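Local structure of glycerol dehydrogenase (Schizosaccharomyces pombe, 1TA9) at residues B[79-83]-B[109-114]; B[213-219]-B[291-295]; B[221-227]-B[278-283]; B[85-89]-B[209-213]. The protein probably catalyses the NAD(+)-dependent oxidation of glycerol to dihydroxyacetone with the help of zinc, as part of glycerol assimilation in fission yeast. Residues are numbered along the deposited sequence.

Contact 1: B[79-83]-B[109-114]; sequences FTRSY and KIVDSL
Phe-79, Ile-110 and Ser-113 have the largest buried surfaces here. Segment 79-83 passes from a 3-10 turn at 79-80 into helix 82-86 and lies along one flank of helix 100-115, with CA atoms closest at Phe-79/Ile-110 (5.2 Å) and Tyr-83/Leu-114 (5.1 Å), four residues apart on each segment. Phe-79 (chi1 m) turns a ring face to Ile-110 (m, t): CD1 of Ile-110 sits 3.8 Å from the ring centroid of Phe-79, 9° off the normal, a CH-pi contact, and Ile-110 CG1 is 3.7 Å from Phe-79 CG. The flat ring face suits the slim CG1-CD1 arm of Ile-110. Ser-113, small enough to admit the other backbone, has chi1 t, which brings its OG to accept a hydrogen bond from Tyr-83 N (3.1 Å, 171°). A water links Ser-113 OG (2.8 Å) to Thr-80 O (2.7 Å). Ser-82 (m) ties the turn together, its OG donating to Phe-79 O at 2.6 Å, while Leu-114 CD2 lies 4.0 Å from Tyr-83 CB. Phe-79 N donates a hydrogen bond to Asp-214 OD1, and Arg-81 forms a salt bridge with Asp-63 of a second subunit. Such helix-on-helix cover over one face of a parallel sheet is characteristic of the Rossmann-like N-terminal domain of iron-containing alcohol dehydrogenases; the Phe-79 side chain lies about 5 Å from that of Thr-177, a probable NAD(+)-binding residue.

Contact 2: B[213-219]-B[291-295]; sequences IDTDVIV and FENVV
At the apolar centre stands the Phe-291 ring (chi1 t), reaching from helix 289-307 to the last residues of segment 213-219. CG2 of Val-219 lies over one ring face, 4.2 Å from the centroid of Phe-291 and 16° off its normal, a CH-pi contact; CG2 of Ile-218 (m, m) approaches CZ of Phe-291 at 3.5 Å. A turn further along, Val-295 (t) extends the apolar patch, its CG2 4.0 Å from CG2 of Ile-218 and its CG1 4.2 Å from CG2 of Ile-213. The beta-branched residues give compact, rigid surfaces for this packing. The short axes of 215-219 and 291-295 cross at 98°, 11.2 Å apart, so large side chains must bridge the gap; the nearest CA atoms are those of Thr-215 and Glu-292, at 7.2 Å. At the polar edge Thr-215 OG1 (chi1 p) donates to Glu-292 OE1 at 2.7 Å, although the position of that oxygen is less certain. Asp-214 ends the strand and N-caps helix 215-220, its OD2 accepting from Asp-216 N at 2.9 Å. This strand-to-helix passage, with Ile-213 bonded through its backbone to strand 71-75, joins the parallel sheet of the Rossmann-like domain to the helical domain characteristic of iron-containing alcohol dehydrogenases.

Contact 3: B[221-227]-B[278-283]; sequences APVRFLI and AILSNT
Ala-221 opens the segment, extended, and its O accepts a hydrogen bond from Asn-282 ND2 (3.2 Å, 149°). Pro-222 suits the approach to a helix start, where its lack of an NH costs nothing; its O receives a hydrogen bond from a water (2.7 Å) that also donates to Asn-282 OD1 (2.6 Å) and accepts weakly from Leu-226 N (3.0 Å). The helix that follows runs nearly antiparallel to 278-283: the short axes lie 9.5 Å apart at 159°, and the nearest CA atoms, of Val-223 and Thr-283, are 5.7 Å apart. Compact Val-223 (chi1 p) allows this closeness, its CG2 4.0 Å from CG2 of Ile-279 and its CG1 3.7 Å from OG1 of Thr-283, a hydroxyl turned back to Ile-279 O (2.9 Å). Leu-226 (t, p) extends CD2 to 4.1 Å from CB of Ala-278, whose small side chain makes room. Ile-227 (m, t) brings CG1 to 3.9 Å from CD1 of Ile-279. The chemistry is divided: aliphatic groups close the antiparallel helix pair, while Asn-282 (t), able both to donate and to accept, satisfies the Ala-221 carbonyl directly and reaches the first turn of helix 223-245 through water.

Contact 4: B[85-89]-B[209-213]; sequences YVKKW and NLIFI
Asn-209, just before strand 210-214, lays its CB 3.6 Å from NE1 of Trp-89; Asn-209 ND2 and Trp-89 NE1 both hydrogen-bond to Gln-70 OE1, and Asn-209 OD1 accepts from Ser-172 N. The nearest CA atoms, those of Trp-89 and Asn-209, are 8.7 Å apart, a gap spanned mainly by the Trp-89 indole. Leu-210 (t, p), extended, comes next: its CB meets CH2 of Trp-89 at 3.5 Å and its CD2 lies 4.2 Å from CB of Tyr-85, so it touches both aromatics. Trp-89 and Tyr-85 (both chi1 m) point CA-to-CB toward the strand from helix 82-86 and the residues that follow it, where Lys-88 N bonds to Tyr-85 O (3.1 Å) and Trp-89 N to Val-86 O (2.9 Å). Ile-211 packs instead on Thr-299 of helix 289-307, and Phe-212 (t) returns to this side. Phe-212 CE1 is 3.7 Å from Tyr-85 CD2, the rings oblique at 56° with centroids 5.5 Å apart. The Tyr-85 hydroxyl hydrogen-bonds to Asp-63 of a second subunit. Apolar cover of one sheet face by a short helix and the turn beyond, close to a subunit interface, is typical of a layered Rossmann-like alpha/beta domain.

How the contacts relate
After strand 71-75 the chain enters helix 82-86, which contacts 1 and 4 share. Contact 1 closes a short loop of 25 residues back to helix 100-115; contact 4 closes a far longer one to strand 210-214, and the two cross, since their segments alternate. They meet where Phe-79 and Ser-82 touch Phe-212. At Ile-213 the strand hands over from contact 4 to contact 2, whose 71-residue loop encloses contact 3: helices 215-220 and 223-245 follow each other, as do 258-284 and 289-307. Contacts 1 and 2 also touch, through Phe-79 and Val-217. Contacts 1 and 4 lie within the nucleotide-binding domain, contact 3 within the helical domain, and contact 2 joins the two.

Contact 1: B[79-83]-B[109-114]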
loop_
_atom_site.group_PDB
_atom_site.type_symbol
_atom_site.label_atom_id
_atom_site.label_comp_id
_atom_site.label_asym_id
_atom_site.label_seq_id
_atom_site.Cartn_x
_atom_site.Cartn_y
_atom_site.Cartn_z
ATOM N N PHE B 79 -24.441 29.949 28.155
ATOM C CA PHE B 79 -25.164 30.236 29.389
ATOM C C PHE B 79 -26.130 31.409 29.232
ATOM O O PHE B 79 -27.058 31.553 30.024
ATOM C CB PHE B 79 -24.202 30.522 30.551
ATOM C CG PHE B 79 -23.456 29.307 31.048
ATOM C CD1 PHE B 79 -23.924 28.021 30.787
ATOM C CD2 PHE B 79 -22.302 29.455 31.812
ATOM C CE1 PHE B 79 -23.250 26.898 31.283
ATOM C CE2 PHE B 79 -21.625 28.342 32.311
ATOM C CZ PHE B 79 -22.103 27.058 32.046
ATOM N N THR B 80 -25.919 32.245 28.216
ATOM C CA THR B 80 -26.811 33.384 27.990
ATOM C C THR B 80 -28.073 32.922 27.272
ATOM O O THR B 80 -28.991 33.709 27.042
ATOM C CB THR B 80 -26.146 34.492 27.140
ATOM O OG1 THR B 80 -25.860 33.990 25.828
ATOM C CG2 THR B 80 -24.862 34.975 27.799
ATOM N N ARG B 81 -28.103 31.641 26.918
ATOM C CA ARG B 81 -29.245 31.032 26.240
ATOM C C ARG B 81 -29.781 29.887 27.103
ATOM O O ARG B 81 -30.389 28.950 26.592
ATOM C CB ARG B 81 -28.822 30.470 24.875
ATOM C CG ARG B 81 -28.359 31.503 23.861
ATOM C CD ARG B 81 -28.006 30.847 22.528
ATOM N NE ARG B 81 -26.715 30.163 22.559
ATOM C CZ ARG B 81 -25.542 30.786 22.525
ATOM N NH1 ARG B 81 -25.494 32.112 22.461
ATOM N NH2 ARG B 81 -24.414 30.088 22.546
ATOM N N SER B 82 -29.556 29.970 28.409
ATOM C CA SER B 82 -29.991 28.926 29.334
ATOM C C SER B 82 -31.464 28.525 29.270
ATOM O O SER B 82 -31.779 27.342 29.152
ATOM C CB SER B 82 -29.649 29.325 30.771
ATOM O OG SER B 82 -28.250 29.450 30.947
ATOM N N TYR B 83 -32.366 29.496 29.350
ATOM C CA TYR B 83 -33.795 29.191 29.334
ATOM C C TYR B 83 -34.222 28.323 28.157
ATOM O O TYR B 83 -35.020 27.403 28.309
ATOM C CB TYR B 83 -34.622 30.480 29.341
ATOM C CG TYR B 83 -36.102 30.213 29.479
ATOM C CD1 TYR B 83 -36.943 30.237 28.369
ATOM C CD2 TYR B 83 -36.653 29.892 30.719
ATOM C CE1 TYR B 83 -38.300 29.943 28.487
ATOM C CE2 TYR B 83 -38.007 29.596 30.850
ATOM C CZ TYR B 83 -38.824 29.623 29.729
ATOM O OH TYR B 83 -40.161 29.319 29.853
ATOM N N LYS B 109 -24.907 34.256 35.016
ATOM C CA LYS B 109 -25.355 34.348 33.635
ATOM C C LYS B 109 -26.536 33.398 33.445
ATOM O O LYS B 109 -27.509 33.722 32.765
ATOM C CB LYS B 109 -24.216 33.972 32.683
ATOM C CG LYS B 109 -22.983 34.858 32.822
ATOM C CD LYS B 109 -21.872 34.419 31.878
ATOM C CE LYS B 109 -20.597 35.214 32.108
ATOM N NZ LYS B 109 -20.784 36.669 31.856
ATOM N N ILE B 110 -26.443 32.222 34.058
ATOM C CA ILE B 110 -27.509 31.234 33.968
ATOM C C ILE B 110 -28.750 31.763 34.689
ATOM O O ILE B 110 -29.850 31.752 34.138
ATOM C CB ILE B 110 -27.066 29.892 34.599
ATOM C CG1 ILE B 110 -25.913 29.298 33.776
ATOM C CG2 ILE B 110 -28.242 28.923 34.664
ATOM C CD1 ILE B 110 -25.302 28.051 34.376
ATOM N N VAL B 111 -28.560 32.241 35.916
ATOM C CA VAL B 111 -29.664 32.771 36.707
ATOM C C VAL B 111 -30.384 33.894 35.964
ATOM O O VAL B 111 -31.609 33.900 35.878
ATOM C CB VAL B 111 -29.168 33.305 38.071
ATOM C CG1 VAL B 111 -30.333 33.890 38.865
ATOM C CG2 VAL B 111 -28.509 32.179 38.855
ATOM N N ASP B 112 -29.618 34.837 35.424
ATOM C CA ASP B 112 -30.195 35.958 34.689
ATOM C C ASP B 112 -31.088 35.500 33.542
ATOM O O ASP B 112 -32.184 36.024 33.358
ATOM C CB ASP B 112 -29.089 36.866 34.142
ATOM C CG ASP B 112 -28.412 37.684 35.229
ATOM O OD1 ASP B 112 -27.428 38.390 34.922
ATOM O OD2 ASP B 112 -28.867 37.624 36.391
ATOM N N SER B 113 -30.615 34.522 32.773
ATOM C CA SER B 113 -31.375 34.004 31.641
ATOM C C SER B 113 -32.725 33.439 32.068
ATOM O O SER B 113 -33.754 33.740 31.464
ATOM C CB SER B 113 -30.574 32.912 30.921
ATOM O OG SER B 113 -31.333 32.334 29.874
ATOM N N LEU B 114 -32.717 32.616 33.111
ATOM C CA LEU B 114 -33.942 32.003 33.604
ATOM C C LEU B 114 -34.884 33.044 34.204
ATOM O O LEU B 114 -36.103 32.955 34.039
ATOM C CB LEU B 114 -33.602 30.926 34.640
ATOM C CG LEU B 114 -32.642 29.838 34.135
ATOM C CD1 LEU B 114 -32.399 28.809 35.232
ATOM C CD2 LEU B 114 -33.226 29.169 32.894
HETATM O O HOH W 1 -31.694 33.631 27.471
#

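Contact 2: B[213-219]-B[291-295]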
loop_
_atom_site.group_PDB
_atom_site.type_symbol
_atom_site.label_atom_id
_atom_site.label_comp_id
_atom_site.label_asym_id
_atom_site.label_seq_id
_atom_site.Cartn_x
_atom_site.Cartn_y
_atom_site.Cartn_z
ATOM N N ILE B 213 -22.665 23.138 28.468
ATOM C CA ILE B 213 -21.323 23.716 28.520
ATOM C C ILE B 213 -21.168 25.026 27.767
ATOM O O ILE B 213 -21.488 25.109 26.582
ATOM C CB ILE B 213 -20.280 22.735 27.929
ATOM C CG1 ILE B 213 -20.381 21.382 28.628
ATOM C CG2 ILE B 213 -18.867 23.313 28.073
ATOM C CD1 ILE B 213 -19.495 20.318 28.011
ATOM N N ASP B 214 -20.662 26.046 28.456
ATOM C CA ASP B 214 -20.418 27.340 27.832
ATOM C C ASP B 214 -18.915 27.367 27.559
ATOM O O ASP B 214 -18.105 27.448 28.482
ATOM C CB ASP B 214 -20.826 28.476 28.776
ATOM C CG ASP B 214 -20.669 29.855 28.144
ATOM O OD1 ASP B 214 -21.487 30.751 28.457
ATOM O OD2 ASP B 214 -19.727 30.052 27.347
ATOM N N THR B 215 -18.542 27.279 26.287
ATOM C CA THR B 215 -17.134 27.241 25.921
ATOM C C THR B 215 -16.353 28.537 26.136
ATOM O O THR B 215 -15.123 28.538 26.057
ATOM C CB THR B 215 -16.967 26.752 24.475
ATOM O OG1 THR B 215 -17.819 27.508 23.609
ATOM C CG2 THR B 215 -17.344 25.274 24.378
ATOM N N ASP B 216 -17.047 29.638 26.412
ATOM C CA ASP B 216 -16.335 30.885 26.675
ATOM C C ASP B 216 -15.752 30.754 28.077
ATOM O O ASP B 216 -14.676 31.276 28.377
ATOM C CB ASP B 216 -17.270 32.091 26.602
ATOM C CG ASP B 216 -16.518 33.408 26.684
ATOM O OD1 ASP B 216 -16.547 34.053 27.754
ATOM O OD2 ASP B 216 -15.882 33.789 25.678
ATOM N N VAL B 217 -16.473 30.046 28.938
ATOM C CA VAL B 217 -16.009 29.813 30.299
ATOM C C VAL B 217 -14.848 28.820 30.244
ATOM O O VAL B 217 -13.835 28.980 30.930
ATOM C CB VAL B 217 -17.126 29.223 31.175
ATOM C CG1 VAL B 217 -16.572 28.833 32.544
ATOM C CG2 VAL B 217 -18.256 30.234 31.325
ATOM N N ILE B 218 -14.999 27.796 29.412
ATOM C CA ILE B 218 -13.965 26.779 29.276
ATOM C C ILE B 218 -12.651 27.347 28.722
ATOM O O ILE B 218 -11.576 27.063 29.254
ATOM C CB ILE B 218 -14.435 25.618 28.351
ATOM C CG1 ILE B 218 -15.777 25.057 28.833
ATOM C CG2 ILE B 218 -13.387 24.521 28.326
ATOM C CD1 ILE B 218 -15.786 24.588 30.281
ATOM N N VAL B 219 -12.732 28.160 27.672
ATOM C CA VAL B 219 -11.522 28.712 27.061
ATOM C C VAL B 219 -10.781 29.697 27.971
ATOM O O VAL B 219 -9.584 29.921 27.798
ATOM C CB VAL B 219 -11.836 29.400 25.704
ATOM C CG1 VAL B 219 -12.387 30.797 25.931
ATOM C CG2 VAL B 219 -10.580 29.440 24.829
ATOM N N PHE B 291 -10.623 23.655 19.312
ATOM C CA PHE B 291 -10.791 23.690 20.764
ATOM C C PHE B 291 -12.153 23.096 21.109
ATOM O O PHE B 291 -12.272 22.252 21.997
ATOM C CB PHE B 291 -10.723 25.138 21.277
ATOM C CG PHE B 291 -11.104 25.290 22.733
ATOM C CD1 PHE B 291 -10.242 24.873 23.741
ATOM C CD2 PHE B 291 -12.327 25.855 23.090
ATOM C CE1 PHE B 291 -10.587 25.014 25.088
ATOM C CE2 PHE B 291 -12.684 26.002 24.432
ATOM C CZ PHE B 291 -11.811 25.579 25.433
ATOM N N GLU B 292 -13.188 23.544 20.404
ATOM C CA GLU B 292 -14.534 23.036 20.649
ATOM C C GLU B 292 -14.608 21.524 20.421
ATOM O O GLU B 292 -15.351 20.823 21.110
ATOM C CB GLU B 292 -15.544 23.747 19.738
ATOM C CG GLU B 292 -15.654 25.252 19.980
ATOM C CD GLU B 292 -16.908 25.646 20.748
ATOM O OE1 GLU B 292 -17.036 26.835 21.106
ATOM O OE2 GLU B 292 -17.775 24.776 20.989
ATOM N N ASN B 293 -13.848 21.017 19.453
ATOM C CA ASN B 293 -13.861 19.583 19.176
ATOM C C ASN B 293 -13.355 18.789 20.372
ATOM O O ASN B 293 -13.906 17.738 20.722
ATOM C CB ASN B 293 -12.988 19.243 17.964
ATOM C CG ASN B 293 -13.576 19.735 16.662
ATOM O OD1 ASN B 293 -14.781 19.985 16.559
ATOM N ND2 ASN B 293 -12.728 19.857 15.646
ATOM N N VAL B 294 -12.296 19.292 20.996
ATOM C CA VAL B 294 -11.715 18.616 22.147
ATOM C C VAL B 294 -12.610 18.751 23.375
ATOM O O VAL B 294 -12.634 17.866 24.232
ATOM C CB VAL B 294 -10.291 19.146 22.430
ATOM C CG1 VAL B 294 -9.724 18.508 23.694
ATOM C CG2 VAL B 294 -9.396 18.820 21.237
ATOM N N VAL B 295 -13.352 19.851 23.472
ATOM C CA VAL B 295 -14.267 19.995 24.598
ATOM C C VAL B 295 -15.304 18.883 24.429
ATOM O O VAL B 295 -15.690 18.224 25.401
ATOM C CB VAL B 295 -14.968 21.376 24.612
ATOM C CG1 VAL B 295 -16.113 21.369 25.621
ATOM C CG2 VAL B 295 -13.962 22.462 24.989
#

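Contact 3: B[221-227]-B[278-283]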
loop_
_atom_site.group_PDB
_atom_site.type_symbol
_atom_site.label_atom_id
_atom_site.label_comp_id
_atom_site.label_asym_id
_atom_site.label_seq_id
_atom_site.Cartn_x
_atom_site.Cartn_y
_atom_site.Cartn_z
ATOM N N ALA B 221 -10.439 29.272 31.245
ATOM C CA ALA B 221 -9.815 28.553 32.351
ATOM C C ALA B 221 -8.368 28.190 32.020
ATOM O O ALA B 221 -7.998 28.089 30.850
ATOM C CB ALA B 221 -10.606 27.291 32.655
ATOM N N PRO B 222 -7.526 28.004 33.052
ATOM C CA PRO B 222 -6.120 27.646 32.828
ATOM C C PRO B 222 -6.040 26.384 31.974
ATOM O O PRO B 222 -6.757 25.418 32.223
ATOM C CB PRO B 222 -5.598 27.417 34.241
ATOM C CG PRO B 222 -6.403 28.397 35.045
ATOM C CD PRO B 222 -7.794 28.205 34.487
ATOM N N VAL B 223 -5.160 26.385 30.979
ATOM C CA VAL B 223 -5.038 25.237 30.085
ATOM C C VAL B 223 -4.669 23.922 30.786
ATOM O O VAL B 223 -4.864 22.840 30.226
ATOM C CB VAL B 223 -4.038 25.544 28.939
ATOM C CG1 VAL B 223 -2.628 25.659 29.485
ATOM C CG2 VAL B 223 -4.143 24.474 27.852
ATOM N N ARG B 224 -4.154 23.995 32.010
ATOM C CA ARG B 224 -3.823 22.767 32.731
ATOM C C ARG B 224 -5.103 21.928 32.879
ATOM O O ARG B 224 -5.060 20.700 32.831
ATOM C CB ARG B 224 -3.246 23.085 34.116
ATOM C CG ARG B 224 -2.884 21.846 34.920
ATOM C CD ARG B 224 -2.541 22.153 36.381
ATOM N NE ARG B 224 -2.300 20.916 37.127
ATOM C CZ ARG B 224 -2.207 20.833 38.450
ATOM N NH1 ARG B 224 -2.336 21.919 39.203
ATOM N NH2 ARG B 224 -1.989 19.656 39.022
ATOM N N PHE B 225 -6.243 22.594 33.045
ATOM C CA PHE B 225 -7.521 21.894 33.190
ATOM C C PHE B 225 -7.899 21.101 31.937
ATOM O O PHE B 225 -8.321 19.945 32.023
ATOM C CB PHE B 225 -8.639 22.891 33.515
ATOM C CG PHE B 225 -8.612 23.395 34.929
ATOM C CD1 PHE B 225 -9.084 22.602 35.972
ATOM C CD2 PHE B 225 -8.097 24.653 35.222
ATOM C CE1 PHE B 225 -9.045 23.055 37.292
ATOM C CE2 PHE B 225 -8.050 25.119 36.540
ATOM C CZ PHE B 225 -8.524 24.317 37.574
ATOM N N LEU B 226 -7.761 21.731 30.774
ATOM C CA LEU B 226 -8.085 21.069 29.511
ATOM C C LEU B 226 -7.186 19.855 29.321
ATOM O O LEU B 226 -7.641 18.794 28.896
ATOM C CB LEU B 226 -7.893 22.029 28.329
ATOM C CG LEU B 226 -8.157 21.428 26.938
ATOM C CD1 LEU B 226 -9.650 21.170 26.774
ATOM C CD2 LEU B 226 -7.671 22.376 25.849
ATOM N N ILE B 227 -5.904 20.024 29.636
ATOM C CA ILE B 227 -4.935 18.951 29.494
ATOM C C ILE B 227 -5.296 17.776 30.396
ATOM O O ILE B 227 -5.137 16.620 30.010
ATOM C CB ILE B 227 -3.511 19.459 29.800
ATOM C CG1 ILE B 227 -3.089 20.437 28.700
ATOM C CG2 ILE B 227 -2.536 18.288 29.883
ATOM C CD1 ILE B 227 -1.800 21.190 28.967
ATOM N N ALA B 278 -6.084 22.344 20.245
ATOM C CA ALA B 278 -7.014 22.812 21.278
ATOM C C ALA B 278 -6.189 23.390 22.430
ATOM O O ALA B 278 -6.541 24.414 23.017
ATOM C CB ALA B 278 -7.867 21.657 21.786
ATOM N N ILE B 279 -5.098 22.712 22.763
ATOM C CA ILE B 279 -4.217 23.180 23.829
ATOM C C ILE B 279 -3.662 24.567 23.484
ATOM O O ILE B 279 -3.705 25.489 24.305
ATOM C CB ILE B 279 -3.046 22.194 24.055
ATOM C CG1 ILE B 279 -3.573 20.911 24.705
ATOM C CG2 ILE B 279 -1.979 22.844 24.925
ATOM C CD1 ILE B 279 -2.517 19.817 24.876
ATOM N N LEU B 280 -3.130 24.712 22.274
ATOM C CA LEU B 280 -2.593 26.001 21.846
ATOM C C LEU B 280 -3.704 27.054 21.857
ATOM O O LEU B 280 -3.497 28.184 22.305
ATOM C CB LEU B 280 -1.980 25.882 20.442
ATOM C CG LEU B 280 -0.707 25.027 20.373
ATOM C CD1 LEU B 280 -0.360 24.708 18.929
ATOM C CD2 LEU B 280 0.442 25.774 21.043
ATOM N N SER B 281 -4.885 26.679 21.375
ATOM C CA SER B 281 -6.026 27.591 21.346
ATOM C C SER B 281 -6.393 28.073 22.754
ATOM O O SER B 281 -6.538 29.277 22.992
ATOM C CB SER B 281 -7.241 26.906 20.700
ATOM O OG SER B 281 -7.031 26.689 19.311
ATOM N N ASN B 282 -6.542 27.126 23.681
ATOM C CA ASN B 282 -6.887 27.428 25.077
ATOM C C ASN B 282 -5.829 28.375 25.654
ATOM O O ASN B 282 -6.153 29.386 26.289
ATOM C CB ASN B 282 -6.927 26.111 25.876
ATOM C CG ASN B 282 -7.547 26.254 27.264
ATOM O OD1 ASN B 282 -7.747 25.250 27.955
ATOM N ND2 ASN B 282 -7.853 27.484 27.678
ATOM N N THR B 283 -4.561 28.046 25.431
ATOM C CA THR B 283 -3.463 28.872 25.926
ATOM C C THR B 283 -3.557 30.306 25.393
ATOM O O THR B 283 -3.339 31.267 26.132
ATOM C CB THR B 283 -2.091 28.275 25.523
ATOM O OG1 THR B 283 -1.955 26.963 26.085
ATOM C CG2 THR B 283 -0.956 29.139 26.042
HETATM O O HOH W 2 -8.580 24.625 30.381
#

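Contact 4: B[85-89]-B[209-213]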
loop_
_atom_site.group_PDB
_atom_site.type_symbol
_atom_site.label_atom_id
_atom_site.label_comp_id
_atom_site.label_asym_id
_atom_site.label_seq_id
_atom_site.Cartn_x
_atom_site.Cartn_y
_atom_site.Cartn_z
ATOM N N TYR B 85 -32.942 25.962 26.747
ATOM C CA TYR B 85 -32.744 24.540 26.976
ATOM C C TYR B 85 -33.382 24.094 28.288
ATOM O O TYR B 85 -34.049 23.060 28.346
ATOM C CB TYR B 85 -31.247 24.236 26.982
ATOM C CG TYR B 85 -30.551 24.687 25.715
ATOM C CD1 TYR B 85 -30.754 24.014 24.510
ATOM C CD2 TYR B 85 -29.710 25.801 25.714
ATOM C CE1 TYR B 85 -30.135 24.438 23.335
ATOM C CE2 TYR B 85 -29.088 26.235 24.541
ATOM C CZ TYR B 85 -29.306 25.547 23.359
ATOM O OH TYR B 85 -28.691 25.959 22.200
ATOM N N VAL B 86 -33.186 24.883 29.338
ATOM C CA VAL B 86 -33.740 24.548 30.642
ATOM C C VAL B 86 -35.259 24.393 30.606
ATOM O O VAL B 86 -35.820 23.579 31.342
ATOM C CB VAL B 86 -33.378 25.622 31.695
ATOM C CG1 VAL B 86 -34.088 25.326 33.015
ATOM C CG2 VAL B 86 -31.878 25.655 31.905
ATOM N N LYS B 87 -35.919 25.155 29.737
ATOM C CA LYS B 87 -37.378 25.116 29.641
ATOM C C LYS B 87 -37.934 23.729 29.330
ATOM O O LYS B 87 -39.121 23.468 29.543
ATOM C CB LYS B 87 -37.875 26.116 28.589
ATOM C CG LYS B 87 -37.628 25.705 27.145
ATOM C CD LYS B 87 -38.163 26.761 26.187
ATOM C CE LYS B 87 -38.020 26.324 24.733
ATOM N NZ LYS B 87 -38.516 27.369 23.788
ATOM N N LYS B 88 -37.080 22.841 28.826
ATOM C CA LYS B 88 -37.506 21.484 28.500
ATOM C C LYS B 88 -37.841 20.694 29.762
ATOM O O LYS B 88 -38.610 19.731 29.712
ATOM C CB LYS B 88 -36.411 20.754 27.716
ATOM C CG LYS B 88 -36.128 21.334 26.333
ATOM C CD LYS B 88 -34.924 20.654 25.686
ATOM C CE LYS B 88 -34.658 21.205 24.294
ATOM N NZ LYS B 88 -35.720 20.806 23.326
ATOM N N TRP B 89 -37.266 21.100 30.891
ATOM C CA TRP B 89 -37.505 20.415 32.160
ATOM C C TRP B 89 -38.183 21.284 33.211
ATOM O O TRP B 89 -38.868 20.770 34.097
ATOM C CB TRP B 89 -36.187 19.895 32.736
ATOM C CG TRP B 89 -35.547 18.845 31.896
ATOM C CD1 TRP B 89 -35.812 17.505 31.907
ATOM C CD2 TRP B 89 -34.572 19.055 30.873
ATOM N NE1 TRP B 89 -35.059 16.866 30.946
ATOM C CE2 TRP B 89 -34.290 17.796 30.298
ATOM C CE3 TRP B 89 -33.909 20.187 30.383
ATOM C CZ2 TRP B 89 -33.373 17.637 29.255
ATOM C CZ3 TRP B 89 -32.994 20.029 29.343
ATOM C CH2 TRP B 89 -32.737 18.761 28.793
ATOM N N ASN B 209 -29.877 14.627 33.070
ATOM C CA ASN B 209 -30.712 14.922 31.918
ATOM C C ASN B 209 -30.076 15.810 30.857
ATOM O O ASN B 209 -30.233 15.564 29.661
ATOM C CB ASN B 209 -32.034 15.511 32.399
ATOM C CG ASN B 209 -32.706 14.627 33.432
ATOM O OD1 ASN B 209 -32.280 14.566 34.588
ATOM N ND2 ASN B 209 -33.745 13.917 33.016
ATOM N N LEU B 210 -29.355 16.836 31.293
ATOM C CA LEU B 210 -28.702 17.747 30.366
ATOM C C LEU B 210 -27.304 18.128 30.822
ATOM O O LEU B 210 -27.094 18.441 31.993
ATOM C CB LEU B 210 -29.524 19.037 30.214
ATOM C CG LEU B 210 -28.837 20.243 29.548
ATOM C CD1 LEU B 210 -28.638 19.993 28.063
ATOM C CD2 LEU B 210 -29.689 21.493 29.756
ATOM N N ILE B 211 -26.350 18.067 29.899
ATOM C CA ILE B 211 -24.983 18.500 30.177
ATOM C C ILE B 211 -24.926 19.779 29.344
ATOM O O ILE B 211 -25.107 19.746 28.128
ATOM C CB ILE B 211 -23.927 17.478 29.710
ATOM C CG1 ILE B 211 -23.716 16.397 30.784
ATOM C CG2 ILE B 211 -22.587 18.176 29.529
ATOM C CD1 ILE B 211 -24.972 15.751 31.318
ATOM N N PHE B 212 -24.698 20.901 30.016
ATOM C CA PHE B 212 -24.713 22.224 29.395
ATOM C C PHE B 212 -23.350 22.880 29.579
ATOM O O PHE B 212 -22.931 23.147 30.704
ATOM C CB PHE B 212 -25.829 23.024 30.085
ATOM C CG PHE B 212 -26.166 24.336 29.434
ATOM C CD1 PHE B 212 -26.106 24.496 28.058
ATOM C CD2 PHE B 212 -26.611 25.400 30.214
ATOM C CE1 PHE B 212 -26.486 25.705 27.464
ATOM C CE2 PHE B 212 -26.991 26.605 29.633
ATOM C CZ PHE B 212 -26.928 26.758 28.254
ATOM N N ILE B 213 -22.665 23.138 28.468
ATOM C CA ILE B 213 -21.323 23.716 28.520
ATOM C C ILE B 213 -21.168 25.026 27.767
ATOM O O ILE B 213 -21.488 25.109 26.582
ATOM C CB ILE B 213 -20.280 22.735 27.929
ATOM C CG1 ILE B 213 -20.381 21.382 28.628
ATOM C CG2 ILE B 213 -18.867 23.313 28.073
ATOM C CD1 ILE B 213 -19.495 20.318 28.011
#